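Local atomic coordinates of protein FimX (Pseudomonas aeruginosa PAO1, PDB entry 3HV9), a protein that carries an EAL domain, a modified (beta/alpha) barrel whose first strand runs antiparallel, of a family found widely in bacterial signalling proteins. Residues A[44-49]-A[98-103]; A[29-34]-A[53-58]; A[228-233]-A[246-251]. All coordinates share one frame; numbering follows the deposited sequence. Where two conformers were deposited one is given.

Interaction 1 of 3, residues A[44-49]-A[98-103]; sequences SHENYE and KGHQTK
K103 reaches over the ring of H45, and this pair belongs to the tight part of the contact. CE of K103 stands 3.9 Å from the centre of the H45 ring, only 8° off its normal, a CH-pi contact. K103 starts with CG anti to the backbone N and then bends at chi3 (-65°), which carries CE over the ring. NZ goes on to Q165. It also binds a water, which takes a weak bond from NE2 of H45. The backbones, equally close, form a parallel ladder between strands 46-54 and 102-107 of the EAL barrel. E46 N binds Q101 O at 2.9 Å, K103 N binds E46 O at 3.0 Å, and Y48 N binds K103 O at 3.0 Å. T102 OG1 is buried beside this ladder and has no partner in the model. The solvent side is looser. There OG of S44 gives a bond of 2.8 Å to OE1 of Q101, in the carbonyl plane and on a lone pair. On the face carrying E46 and T102, the fit slackens at its outer end. The partly exposed carboxylate of E46 meets the edge of the H100 ring, with their planes 49° apart. ND1 of H100 gives weak bonds to both oxygens, the shorter being 3.3 Å to OE1.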
loop_
_atom_site.group_PDB
_atom_site.type_symbol
_atom_site.label_atom_id
_atom_site.label_comp_id
_atom_site.label_asym_id
_atom_site.label_seq_id
_atom_site.Cartn_x
_atom_site.Cartn_y
_atom_site.Cartn_z
ATOM N N SER A 44 -18.325 3.221 -3.754
ATOM C CA SER A 44 -18.288 3.852 -5.076
ATOM C C SER A 44 -16.861 4.089 -5.597
ATOM O O SER A 44 -16.626 4.099 -6.806
ATOM C CB SER A 44 -19.065 5.179 -5.054
ATOM O OG SER A 44 -18.721 5.961 -3.915
ATOM N N HIS A 45 -15.919 4.280 -4.677
ATOM C CA HIS A 45 -14.555 4.655 -5.036
ATOM C C HIS A 45 -13.888 3.611 -5.935
ATOM O O HIS A 45 -14.184 2.427 -5.853
ATOM C CB HIS A 45 -13.693 4.865 -3.778
ATOM C CG HIS A 45 -14.175 5.954 -2.871
ATOM N ND1 HIS A 45 -14.059 7.292 -3.184
ATOM C CD2 HIS A 45 -14.748 5.903 -1.645
ATOM C CE1 HIS A 45 -14.557 8.018 -2.199
ATOM N NE2 HIS A 45 -14.977 7.199 -1.249
ATOM N N GLU A 46 -12.997 4.076 -6.801
ATOM C CA GLU A 46 -12.095 3.227 -7.554
ATOM C C GLU A 46 -10.810 3.052 -6.734
ATOM O O GLU A 46 -9.885 3.855 -6.851
ATOM C CB GLU A 46 -11.772 3.883 -8.906
ATOM C CG GLU A 46 -12.937 3.910 -9.880
ATOM C CD GLU A 46 -12.582 4.600 -11.185
ATOM O OE1 GLU A 46 -11.479 5.186 -11.269
ATOM O OE2 GLU A 46 -13.404 4.559 -12.123
ATOM N N ASN A 47 -10.774 2.021 -5.887
ATOM C CA ASN A 47 -9.633 1.749 -5.015
ATOM C C ASN A 47 -8.498 0.977 -5.692
ATOM O O ASN A 47 -8.715 -0.118 -6.205
ATOM C CB ASN A 47 -10.095 0.950 -3.794
ATOM C CG ASN A 47 -11.142 1.685 -2.966
ATOM O OD1 ASN A 47 -12.297 1.264 -2.883
ATOM N ND2 ASN A 47 -10.739 2.780 -2.351
ATOM N N TYR A 48 -7.292 1.543 -5.676
ATOM C CA TYR A 48 -6.106 0.851 -6.160
ATOM C C TYR A 48 -5.001 0.876 -5.128
ATOM O O TYR A 48 -4.793 1.894 -4.457
ATOM C CB TYR A 48 -5.546 1.546 -7.372
ATOM C CG TYR A 48 -6.338 1.441 -8.645
ATOM C CD1 TYR A 48 -6.053 0.441 -9.570
ATOM C CD2 TYR A 48 -7.324 2.373 -8.960
ATOM C CE1 TYR A 48 -6.745 0.351 -10.777
ATOM C CE2 TYR A 48 -8.024 2.302 -10.171
ATOM C CZ TYR A 48 -7.722 1.287 -11.070
ATOM O OH TYR A 48 -8.379 1.177 -12.262
ATOM N N GLU A 49 -4.277 -0.234 -5.018
ATOM C CA GLU A 49 -3.043 -0.267 -4.239
ATOM C C GLU A 49 -1.914 0.058 -5.194
ATOM O O GLU A 49 -1.887 -0.455 -6.317
ATOM C CB GLU A 49 -2.806 -1.649 -3.630
ATOM C CG GLU A 49 -1.564 -1.717 -2.725
ATOM C CD GLU A 49 -1.259 -3.130 -2.267
ATOM O OE1 GLU A 49 -1.960 -4.065 -2.731
ATOM O OE2 GLU A 49 -0.331 -3.309 -1.443
ATOM N N LYS A 98 -10.875 14.722 -13.371
ATOM C CA LYS A 98 -11.687 14.178 -14.459
ATOM C C LYS A 98 -12.879 13.370 -13.930
ATOM O O LYS A 98 -13.412 12.507 -14.623
ATOM C CB LYS A 98 -10.837 13.299 -15.384
ATOM C CG LYS A 98 -9.692 14.031 -16.056
ATOM C CD LYS A 98 -8.947 13.129 -17.042
ATOM C CE LYS A 98 -8.672 11.743 -16.459
ATOM N NZ LYS A 98 -7.733 10.950 -17.313
ATOM N N GLY A 99 -13.280 13.639 -12.694
ATOM C CA GLY A 99 -14.465 13.021 -12.133
ATOM C C GLY A 99 -14.327 11.567 -11.728
ATOM O O GLY A 99 -15.312 10.937 -11.342
ATOM N N HIS A 100 -13.119 11.016 -11.815
ATOM C CA HIS A 100 -12.894 9.673 -11.299
ATOM C C HIS A 100 -12.817 9.686 -9.769
ATOM O O HIS A 100 -12.029 10.432 -9.181
ATOM C CB HIS A 100 -11.613 9.075 -11.876
ATOM C CG HIS A 100 -11.735 8.643 -13.301
ATOM N ND1 HIS A 100 -12.134 7.374 -13.662
ATOM C CD2 HIS A 100 -11.499 9.309 -14.456
ATOM C CE1 HIS A 100 -12.143 7.277 -14.979
ATOM N NE2 HIS A 100 -11.764 8.438 -15.486
ATOM N N GLN A 101 -13.629 8.846 -9.134
ATOM C CA GLN A 101 -13.611 8.686 -7.681
ATOM C C GLN A 101 -12.448 7.811 -7.207
ATOM O O GLN A 101 -12.649 6.886 -6.410
ATOM C CB GLN A 101 -14.888 7.993 -7.220
ATOM C CG GLN A 101 -16.127 8.835 -7.096
ATOM C CD GLN A 101 -17.193 8.119 -6.279
ATOM O OE1 GLN A 101 -16.998 7.838 -5.092
ATOM N NE2 GLN A 101 -18.318 7.803 -6.915
ATOM N N THR A 102 -11.237 8.078 -7.668
ATOM C CA THR A 102 -10.159 7.163 -7.331
ATOM C C THR A 102 -9.449 7.418 -6.001
ATOM O O THR A 102 -9.292 8.544 -5.568
ATOM C CB THR A 102 -9.194 6.922 -8.502
ATOM O OG1 THR A 102 -7.856 6.726 -8.013
ATOM C CG2 THR A 102 -9.239 8.056 -9.462
ATOM N N LYS A 103 -9.042 6.329 -5.359
ATOM C CA LYS A 103 -8.381 6.376 -4.068
ATOM C C LYS A 103 -7.194 5.411 -4.119
ATOM O O LYS A 103 -7.322 4.315 -4.658
ATOM C CB LYS A 103 -9.361 5.951 -2.981
ATOM C CG LYS A 103 -8.785 5.998 -1.591
ATOM C CD LYS A 103 -9.793 5.520 -0.566
ATOM C CE LYS A 103 -10.993 6.441 -0.489
ATOM N NZ LYS A 103 -11.760 6.119 0.747
HETATM O O HOH W 1 -14.017 8.034 1.763
#

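Interaction 2 of 3, residues A[29-34]-A[53-58]; sequences SFRLLF and RLLNPQ
R31 and R53 face each other as an antiparallel hydrogen-bonded pair in the beta hairpin of strands 30-39 and 46-54. This hairpin brings in the antiparallel first strand of the EAL barrel.

Backbone bonds come first. R31 N gives to R53 O at 2.8 Å, and R53 N returns a bond to R31 O, also at 2.8 Å. The next link is longer, with L55 N reaching S29 O at 3.2 Å. F30 and L54 form the non-hydrogen-bonded pair between these links.

The apolar contacts on the F30 side of the sheet face the helices. With CG of L54 anti to the backbone N (chi1 171°), its CD1 is carried over one face of the F30 ring. It sits 4.3 Å from the ring centre and 28° off the normal, a CH-pi contact. Helix 17-24 covers this pair through A24, and the F30 ring also meets W83 of helix 77-97.

On the face of R31 and R53, the arginines meet leucines. L55 turns CD2 onto CB of R31, at 3.5 Å. The same methyl lies over one face of the R31 guanidinium, offset toward its rim. L33 and R53 cross at about a right angle. The R53 chain is bent at chi2 (-68°), which lays its guanidinium with one face against L33. Its charge has a long, weak ion pair with E61. Q254 touches both R31 and L33 on this face. The closest approach of L33 is nearer the backbone of R53, where CD1 of L33 meets CG of R53 at 3.4 Å.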
loop_
_atom_site.group_PDB
_atom_site.type_symbol
_atom_site.label_atom_id
_atom_site.label_comp_id
_atom_site.label_asym_id
_atom_site.label_seq_id
_atom_site.Cartn_x
_atom_site.Cartn_y
_atom_site.Cartn_z
ATOM N N SER A 29 13.086 6.711 -13.116
ATOM C CA SER A 29 13.321 5.360 -13.603
ATOM C C SER A 29 12.625 4.334 -12.724
ATOM O O SER A 29 12.835 3.121 -12.868
ATOM C CB SER A 29 14.824 5.064 -13.707
ATOM O OG SER A 29 15.441 5.984 -14.595
ATOM N N PHE A 30 11.807 4.816 -11.798
ATOM C CA PHE A 30 10.876 3.925 -11.128
ATOM C C PHE A 30 9.649 3.786 -12.008
ATOM O O PHE A 30 9.444 4.543 -12.955
ATOM C CB PHE A 30 10.457 4.446 -9.756
ATOM C CG PHE A 30 11.538 4.385 -8.735
ATOM C CD1 PHE A 30 11.841 3.195 -8.105
ATOM C CD2 PHE A 30 12.252 5.519 -8.396
ATOM C CE1 PHE A 30 12.854 3.131 -7.172
ATOM C CE2 PHE A 30 13.265 5.462 -7.459
ATOM C CZ PHE A 30 13.570 4.271 -6.846
ATOM N N ARG A 31 8.841 2.796 -11.680
ATOM C CA ARG A 31 7.604 2.528 -12.392
ATOM C C ARG A 31 6.549 2.175 -11.353
ATOM O O ARG A 31 6.772 1.306 -10.503
ATOM C CB ARG A 31 7.785 1.347 -13.348
ATOM C CG ARG A 31 6.648 1.168 -14.339
ATOM C CD ARG A 31 7.021 1.696 -15.727
ATOM N NE ARG A 31 7.775 2.946 -15.675
ATOM C CZ ARG A 31 8.505 3.409 -16.685
ATOM N NH1 ARG A 31 9.173 4.551 -16.560
ATOM N NH2 ARG A 31 8.574 2.719 -17.816
ATOM N N LEU A 32 5.409 2.838 -11.424
ATOM C CA LEU A 32 4.333 2.575 -10.504
ATOM C C LEU A 32 3.404 1.577 -11.155
ATOM O O LEU A 32 3.127 1.671 -12.346
ATOM C CB LEU A 32 3.590 3.873 -10.213
ATOM C CG LEU A 32 3.744 4.523 -8.843
ATOM C CD1 LEU A 32 4.976 4.046 -8.089
ATOM C CD2 LEU A 32 3.734 6.012 -9.011
ATOM N N LEU A 33 2.922 0.615 -10.378
ATOM C CA LEU A 33 1.886 -0.278 -10.868
ATOM C C LEU A 33 0.705 -0.131 -9.940
ATOM O O LEU A 33 0.866 0.341 -8.809
ATOM C CB LEU A 33 2.378 -1.735 -10.880
ATOM C CG LEU A 33 3.624 -2.099 -11.693
ATOM C CD1 LEU A 33 4.020 -3.536 -11.411
ATOM C CD2 LEU A 33 3.377 -1.925 -13.166
ATOM N N PHE A 34 -0.475 -0.548 -10.404
ATOM C CA PHE A 34 -1.702 -0.416 -9.615
ATOM C C PHE A 34 -2.510 -1.701 -9.643
ATOM O O PHE A 34 -2.788 -2.243 -10.711
ATOM C CB PHE A 34 -2.540 0.740 -10.162
ATOM C CG PHE A 34 -1.754 2.002 -10.345
ATOM C CD1 PHE A 34 -1.654 2.935 -9.315
ATOM C CD2 PHE A 34 -1.097 2.254 -11.537
ATOM C CE1 PHE A 34 -0.911 4.104 -9.479
ATOM C CE2 PHE A 34 -0.347 3.414 -11.706
ATOM C CZ PHE A 34 -0.260 4.343 -10.674
ATOM N N ARG A 53 8.015 -0.618 -8.820
ATOM C CA ARG A 53 9.041 -1.368 -9.538
ATOM C C ARG A 53 10.184 -0.442 -9.942
ATOM O O ARG A 53 9.990 0.761 -10.146
ATOM C CB ARG A 53 8.453 -2.030 -10.783
ATOM C CG ARG A 53 7.279 -3.001 -10.480
ATOM C CD ARG A 53 7.716 -4.272 -9.712
ATOM N NE ARG A 53 6.615 -5.233 -9.556
ATOM C CZ ARG A 53 5.890 -5.362 -8.447
ATOM N NH1 ARG A 53 6.154 -4.603 -7.387
ATOM N NH2 ARG A 53 4.899 -6.247 -8.395
ATOM N N LEU A 54 11.374 -1.010 -10.052
ATOM C CA LEU A 54 12.550 -0.291 -10.501
ATOM C C LEU A 54 13.066 -0.927 -11.773
ATOM O O LEU A 54 13.221 -2.161 -11.855
ATOM C CB LEU A 54 13.630 -0.367 -9.428
ATOM C CG LEU A 54 15.043 0.132 -9.743
ATOM C CD1 LEU A 54 15.032 1.619 -9.998
ATOM C CD2 LEU A 54 15.963 -0.187 -8.567
ATOM N N LEU A 55 13.333 -0.086 -12.764
ATOM C CA LEU A 55 13.955 -0.518 -14.001
ATOM C C LEU A 55 15.414 -0.118 -13.975
ATOM O O LEU A 55 15.746 0.970 -13.505
ATOM C CB LEU A 55 13.274 0.113 -15.213
ATOM C CG LEU A 55 11.874 -0.391 -15.588
ATOM C CD1 LEU A 55 11.811 -1.888 -15.545
ATOM C CD2 LEU A 55 10.866 0.184 -14.641
ATOM N N ASN A 56 16.289 -1.011 -14.433
ATOM C CA ASN A 56 17.676 -0.634 -14.656
ATOM C C ASN A 56 17.815 0.074 -15.990
ATOM O O ASN A 56 16.856 0.136 -16.755
ATOM C CB ASN A 56 18.610 -1.834 -14.571
ATOM C CG ASN A 56 18.440 -2.793 -15.728
ATOM O OD1 ASN A 56 17.888 -2.447 -16.775
ATOM N ND2 ASN A 56 18.936 -4.008 -15.548
ATOM N N PRO A 57 18.995 0.647 -16.256
ATOM C CA PRO A 57 19.128 1.444 -17.476
ATOM C C PRO A 57 18.780 0.658 -18.736
ATOM O O PRO A 57 18.275 1.235 -19.690
ATOM C CB PRO A 57 20.596 1.848 -17.457
ATOM C CG PRO A 57 20.903 1.984 -15.978
ATOM C CD PRO A 57 20.124 0.860 -15.329
ATOM N N GLN A 58 19.019 -0.643 -18.747
ATOM C CA GLN A 58 18.690 -1.400 -19.944
ATOM C C GLN A 58 17.237 -1.877 -19.956
ATOM O O GLN A 58 16.883 -2.780 -20.698
ATOM C CB GLN A 58 19.680 -2.545 -20.217
ATOM C CG GLN A 58 20.183 -3.287 -19.010
ATOM C CD GLN A 58 21.381 -2.615 -18.372
ATOM O OE1 GLN A 58 22.486 -2.618 -18.919
ATOM N NE2 GLN A 58 21.169 -2.050 -17.197
#

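Interaction 3 of 3, residues A[228-233]-A[246-251]; sequences ESASVL and GYYLQG
Y248 lays its ring against the backbone of E228, S229 and A230, and its side chain can be followed outward along that backbone. CG lies anti to the backbone N (chi1 -171°), which sends the ring out towards the other segment. CB of Y248 rests on the backbone C of E228. CG comes next, close to the backbone N of S229. CD2 of Y248 meets O of E228 at 3.5 Å and also touches CA of S229. A230 N stands over the ring face near CE2 and CZ, 3.5 Å from CZ of Y248. CE1 of Y248 approaches CD1 of L233 obliquely, at 4.2 Å. At the tip, OH of Y248 packs on CB of A230 at 3.3 Å. One ring face is thus laid over the peptide between S229 and A230, and the carbonyl carbon of S229 sits over its centre.

That peptide belongs to a helix start held by a cap. S229 is the N-cap, and its OG accepts from V232 N at 3.2 Å. Two smaller contacts lie beyond the ring. E228 folds back at chi2, so that OE2 of E228 lies 3.5 Å from CB of Y247. CD1 of L233 meets CD1 of L249 at 3.8 Å.

The contact lies at the surface. It joins the start of helix 230-239 to the loop that follows strand 243-244. V227 touches both L233 and L249, and L249 also reaches I38 of strand 30-39.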
loop_
_atom_site.group_PDB
_atom_site.type_symbol
_atom_site.label_atom_id
_atom_site.label_comp_id
_atom_site.label_asym_id
_atom_site.label_seq_id
_atom_site.Cartn_x
_atom_site.Cartn_y
_atom_site.Cartn_z
ATOM N N GLU A 228 -7.309 -16.006 -5.751
ATOM C CA GLU A 228 -6.759 -16.608 -6.960
ATOM C C GLU A 228 -7.777 -17.492 -7.674
ATOM O O GLU A 228 -7.485 -18.047 -8.728
ATOM C CB GLU A 228 -5.475 -17.403 -6.647
ATOM C CG GLU A 228 -4.437 -16.655 -5.779
ATOM C CD GLU A 228 -3.930 -15.357 -6.419
ATOM O OE1 GLU A 228 -3.271 -14.544 -5.733
ATOM O OE2 GLU A 228 -4.180 -15.152 -7.614
ATOM N N SER A 229 -8.977 -17.611 -7.111
ATOM C CA SER A 229 -9.990 -18.495 -7.676
ATOM C C SER A 229 -11.416 -18.065 -7.317
ATOM O O SER A 229 -11.646 -17.312 -6.350
ATOM C CB SER A 229 -9.767 -19.935 -7.185
ATOM O OG SER A 229 -10.037 -20.024 -5.793
ATOM N N ALA A 230 -12.369 -18.565 -8.103
ATOM C CA ALA A 230 -13.785 -18.352 -7.852
ATOM C C ALA A 230 -14.127 -18.940 -6.497
ATOM O O ALA A 230 -14.870 -18.362 -5.703
ATOM C CB ALA A 230 -14.598 -19.022 -8.925
ATOM N N SER A 231 -13.568 -20.104 -6.221
ATOM C CA SER A 231 -13.832 -20.745 -4.948
ATOM C C SER A 231 -13.586 -19.767 -3.807
ATOM O O SER A 231 -14.412 -19.612 -2.903
ATOM C CB SER A 231 -12.953 -21.990 -4.787
ATOM O OG SER A 231 -13.102 -22.531 -3.483
ATOM N N VAL A 232 -12.444 -19.095 -3.851
ATOM C CA VAL A 232 -12.028 -18.275 -2.724
ATOM C C VAL A 232 -12.800 -16.958 -2.694
ATOM O O VAL A 232 -13.106 -16.427 -1.634
ATOM C CB VAL A 232 -10.500 -18.066 -2.713
ATOM C CG1 VAL A 232 -10.116 -16.971 -1.741
ATOM C CG2 VAL A 232 -9.804 -19.382 -2.345
ATOM N N LEU A 233 -13.142 -16.456 -3.868
ATOM C CA LEU A 233 -13.948 -15.255 -3.961
ATOM C C LEU A 233 -15.295 -15.471 -3.256
ATOM O O LEU A 233 -15.744 -14.634 -2.466
ATOM C CB LEU A 233 -14.154 -14.909 -5.436
ATOM C CG LEU A 233 -14.881 -13.617 -5.768
ATOM C CD1 LEU A 233 -14.673 -13.273 -7.248
ATOM C CD2 LEU A 233 -16.355 -13.745 -5.428
ATOM N N GLY A 246 -6.791 -9.579 -5.760
ATOM C CA GLY A 246 -6.108 -10.776 -6.205
ATOM C C GLY A 246 -5.983 -10.788 -7.708
ATOM O O GLY A 246 -6.780 -10.147 -8.405
ATOM N N TYR A 247 -4.998 -11.529 -8.218
ATOM C CA TYR A 247 -4.804 -11.624 -9.663
ATOM C C TYR A 247 -6.093 -12.050 -10.388
ATOM O O TYR A 247 -6.391 -11.559 -11.475
ATOM C CB TYR A 247 -3.679 -12.599 -9.992
ATOM C CG TYR A 247 -3.012 -12.286 -11.311
ATOM C CD1 TYR A 247 -3.469 -12.845 -12.510
ATOM C CD2 TYR A 247 -1.935 -11.416 -11.362
ATOM C CE1 TYR A 247 -2.851 -12.535 -13.725
ATOM C CE2 TYR A 247 -1.320 -11.105 -12.554
ATOM C CZ TYR A 247 -1.767 -11.660 -13.730
ATOM O OH TYR A 247 -1.121 -11.320 -14.903
ATOM N N TYR A 248 -6.842 -12.967 -9.775
ATOM C CA TYR A 248 -8.121 -13.448 -10.314
ATOM C C TYR A 248 -9.061 -12.280 -10.647
ATOM O O TYR A 248 -9.747 -12.288 -11.668
ATOM C CB TYR A 248 -8.786 -14.389 -9.295
ATOM C CG TYR A 248 -9.994 -15.115 -9.829
ATOM C CD1 TYR A 248 -11.275 -14.614 -9.629
ATOM C CD2 TYR A 248 -9.855 -16.307 -10.536
ATOM C CE1 TYR A 248 -12.385 -15.278 -10.125
ATOM C CE2 TYR A 248 -10.960 -16.971 -11.039
ATOM C CZ TYR A 248 -12.224 -16.450 -10.827
ATOM O OH TYR A 248 -13.326 -17.108 -11.323
ATOM N N LEU A 249 -9.075 -11.260 -9.792
ATOM C CA LEU A 249 -9.834 -10.044 -10.093
ATOM C C LEU A 249 -9.077 -9.210 -11.136
ATOM O O LEU A 249 -9.609 -8.894 -12.205
ATOM C CB LEU A 249 -10.094 -9.220 -8.826
ATOM C CG LEU A 249 -10.978 -9.751 -7.683
ATOM C CD1 LEU A 249 -11.908 -10.873 -8.132
ATOM C CD2 LEU A 249 -10.171 -10.199 -6.484
ATOM N N GLN A 250 -7.847 -8.827 -10.805
ATOM C CA GLN A 250 -6.917 -8.235 -11.778
ATOM C C GLN A 250 -5.554 -8.161 -11.111
ATOM O O GLN A 250 -5.461 -7.998 -9.890
ATOM C CB GLN A 250 -7.347 -6.844 -12.234
ATOM C CG GLN A 250 -6.669 -6.411 -13.545
ATOM C CD GLN A 250 -6.424 -4.906 -13.635
ATOM O OE1 GLN A 250 -5.464 -4.390 -13.062
ATOM N NE2 GLN A 250 -7.281 -4.201 -14.367
ATOM N N GLY A 251 -4.498 -8.317 -11.898
ATOM C CA GLY A 251 -3.157 -8.243 -11.352
ATOM C C GLY A 251 -2.690 -6.799 -11.398
ATOM O O GLY A 251 -3.455 -5.914 -11.789
#

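All three contacts belong to the one EAL domain. Interaction 1 pairs the beginning of strand 46-54 with strand 102-107, and interaction 2 pairs its end with strand 30-39. Because both use strand 46-54, they join strands 30-39, 46-54 and 102-107 side by side; their segments alternate along the chain. Their centres are about 23 Å apart, yet they touch where CD1 of Y48 meets CB of F34 at 3.6 Å. Interaction 3 comes later in the sequence, its centre about 20 Å from that of interaction 1 and about 25 Å from that of interaction 2. Strands 30-39 and 243-244 pair and close the barrel, and interaction 3 uses the loop just after strand 243-244.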